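Eag-like K[+] channel (Drosophila melanogaster, PDB 4HP4) probably forms voltage-gated potassium channels that let potassium ions cross the membrane, the piece described here being its cytoplasmic PAS domain. Local coordinates at residues Asp40-Leu45 with Cys60-Gly65. Numbering follows the deposited sequence.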
loop_
_atom_site.group_PDB
_atom_site.type_symbol
_atom_site.label_atom_id
_atom_site.label_comp_id
_atom_site.label_asym_id
_atom_site.label_seq_id
_atom_site.Cartn_x
_atom_site.Cartn_y
_atom_site.Cartn_z
ATOM N N ASP A 40 -3.215 10.849 3.575
ATOM C CA ASP A 40 -4.551 11.385 3.339
ATOM C C ASP A 40 -5.000 11.070 1.917
ATOM O O ASP A 40 -6.181 10.831 1.665
ATOM C CB ASP A 40 -4.577 12.899 3.554
ATOM C CG ASP A 40 -4.457 13.293 5.014
ATOM O OD1 ASP A 40 -4.556 12.413 5.895
ATOM O OD2 ASP A 40 -4.277 14.499 5.278
ATOM N N GLY A 41 -4.052 11.080 0.986
ATOM C CA GLY A 41 -4.352 10.796 -0.406
ATOM C C GLY A 41 -4.900 9.395 -0.593
ATOM O O GLY A 41 -5.810 9.176 -1.392
ATOM N N PHE A 42 -4.346 8.442 0.148
ATOM C CA PHE A 42 -4.790 7.058 0.057
ATOM C C PHE A 42 -6.197 6.915 0.628
ATOM O O PHE A 42 -7.021 6.175 0.093
ATOM C CB PHE A 42 -3.818 6.133 0.787
ATOM C CG PHE A 42 -4.163 4.676 0.667
ATOM C CD1 PHE A 42 -3.884 3.976 -0.495
ATOM C CD2 PHE A 42 -4.764 4.005 1.717
ATOM C CE1 PHE A 42 -4.205 2.636 -0.607
ATOM C CE2 PHE A 42 -5.085 2.666 1.612
ATOM C CZ PHE A 42 -4.804 1.981 0.448
ATOM N N VAL A 43 -6.471 7.633 1.712
ATOM C CA VAL A 43 -7.805 7.642 2.301
ATOM C C VAL A 43 -8.827 8.116 1.269
ATOM O O VAL A 43 -9.876 7.495 1.089
ATOM C CB VAL A 43 -7.858 8.549 3.550
ATOM C CG1 VAL A 43 -9.294 8.799 3.983
ATOM C CG2 VAL A 43 -7.053 7.934 4.691
ATOM N N ASP A 44 -8.508 9.209 0.581
ATOM C CA ASP A 44 -9.415 9.784 -0.409
ATOM C C ASP A 44 -9.574 8.874 -1.621
ATOM O O ASP A 44 -10.671 8.722 -2.155
ATOM C CB ASP A 44 -8.916 11.159 -0.857
ATOM C CG ASP A 44 -8.901 12.169 0.273
ATOM O OD1 ASP A 44 -9.579 11.927 1.295
ATOM O OD2 ASP A 44 -8.215 13.203 0.141
ATOM N N LEU A 45 -8.474 8.269 -2.051
ATOM C CA LEU A 45 -8.491 7.391 -3.213
ATOM C C LEU A 45 -9.435 6.208 -3.019
ATOM O O LEU A 45 -10.230 5.892 -3.902
ATOM C CB LEU A 45 -7.080 6.871 -3.497
ATOM C CG LEU A 45 -6.972 5.813 -4.597
ATOM C CD1 LEU A 45 -7.283 6.417 -5.958
ATOM C CD2 LEU A 45 -5.599 5.162 -4.596
ATOM N N CYS A 60 -3.303 -5.218 0.628
ATOM C CA CYS A 60 -4.470 -4.469 0.175
ATOM C C CYS A 60 -5.580 -5.401 -0.293
ATOM O O CYS A 60 -6.317 -5.096 -1.233
ATOM C CB CYS A 60 -4.084 -3.472 -0.919
ATOM S SG CYS A 60 -3.122 -2.075 -0.294
ATOM N N HIS A 61 -5.700 -6.536 0.386
ATOM C CA HIS A 61 -6.766 -7.487 0.118
ATOM C C HIS A 61 -8.132 -6.809 0.209
ATOM O O HIS A 61 -9.056 -7.159 -0.522
ATOM C CB HIS A 61 -6.698 -8.646 1.112
ATOM C CG HIS A 61 -7.759 -9.681 0.906
ATOM N ND1 HIS A 61 -9.030 -9.557 1.425
ATOM C CD2 HIS A 61 -7.740 -10.857 0.235
ATOM C CE1 HIS A 61 -9.748 -10.612 1.082
ATOM N NE2 HIS A 61 -8.988 -11.417 0.360
ATOM N N PHE A 62 -8.252 -5.836 1.107
ATOM C CA PHE A 62 -9.518 -5.132 1.305
ATOM C C PHE A 62 -9.934 -4.334 0.067
ATOM O O PHE A 62 -11.065 -3.855 -0.018
ATOM C CB PHE A 62 -9.458 -4.224 2.546
ATOM C CG PHE A 62 -8.548 -3.027 2.402
ATOM C CD1 PHE A 62 -9.074 -1.770 2.144
ATOM C CD2 PHE A 62 -7.174 -3.150 2.549
ATOM C CE1 PHE A 62 -8.249 -0.666 2.021
ATOM C CE2 PHE A 62 -6.346 -2.046 2.428
ATOM C CZ PHE A 62 -6.885 -0.804 2.164
ATOM N N LEU A 63 -9.022 -4.205 -0.893
ATOM C CA LEU A 63 -9.322 -3.510 -2.142
ATOM C C LEU A 63 -9.653 -4.471 -3.286
ATOM O O LEU A 63 -10.043 -4.031 -4.366
ATOM C CB LEU A 63 -8.149 -2.616 -2.553
ATOM C CG LEU A 63 -7.795 -1.462 -1.611
ATOM C CD1 LEU A 63 -6.694 -0.602 -2.221
ATOM C CD2 LEU A 63 -9.023 -0.619 -1.291
ATOM N N TYR A 64 -9.497 -5.774 -3.062
ATOM C CA TYR A 64 -9.793 -6.752 -4.110
ATOM C C TYR A 64 -11.294 -6.828 -4.369
ATOM O O TYR A 64 -12.102 -6.639 -3.459
ATOM C CB TYR A 64 -9.285 -8.150 -3.742
ATOM C CG TYR A 64 -7.795 -8.260 -3.493
ATOM C CD1 TYR A 64 -6.942 -7.186 -3.715
ATOM C CD2 TYR A 64 -7.243 -9.450 -3.037
ATOM C CE1 TYR A 64 -5.581 -7.297 -3.480
ATOM C CE2 TYR A 64 -5.890 -9.571 -2.802
ATOM C CZ TYR A 64 -5.062 -8.492 -3.025
ATOM O OH TYR A 64 -3.712 -8.614 -2.789
ATOM N N GLY A 65 -11.656 -7.110 -5.615
ATOM C CA GLY A 65 -13.042 -7.330 -5.982
ATOM C C GLY A 65 -13.154 -8.352 -7.097
ATOM O O GLY A 65 -12.158 -8.969 -7.475
#
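The rings of Phe42 and Phe62 meet rim to rim: CZ of Phe62 sits at the edge of the Phe42 ring, close to its plane, and touches CE2 and CZ, with Phe42 CZ to Phe62 CZ at 3.9 Å. Phe42 CE2 in turn lies at the edge of the Phe62 ring, in its plane, so neither ring stacks on the other. One face of Phe62 is taken by its own neighbour Leu63, whose CG lies 3.7 Å above the ring plane, displaced toward the rim. The same leucine reaches Phe42 with one methyl, CD1, which comes obliquely to within 4.2 Å of Phe42 CZ; Cys60 SG, another oblique neighbour, is a looser 4.5 Å from that carbon.

Phe42 thus does all the reaching from its helix. Its CB points toward residues 60-65, and with CG anti to the backbone N (chi1 -176°) the ring extends from the helix to meet them, bridging backbones whose nearest CA atoms, those of Phe42 and Cys60, are 11.5 Å apart. On the other side a short 3-10 turn, closed by Leu63 N to Cys60 O at 2.9 Å, gathers the three receiving side chains. With chi1 at 69° the Phe62 CG is wedged between its own N and C, and the ring end comes nearer to the helix than the direction of its CB would suggest.

His123 and Ile53 also pack against Phe42, and Tyr48 meets Phe62 edge-to-face, while Leu63 rests on Phe92 of strand 89-92. The contact across the two segments is small, 107 Å² in all, and apolar. It joins helix 40-46 to the loop that follows helix 50-53: hydrophobic core packing within the helical connection between strands 35-38 and 89-92 of a PAS fold, with its antiparallel sheet of strand order 2-1-5-4-3.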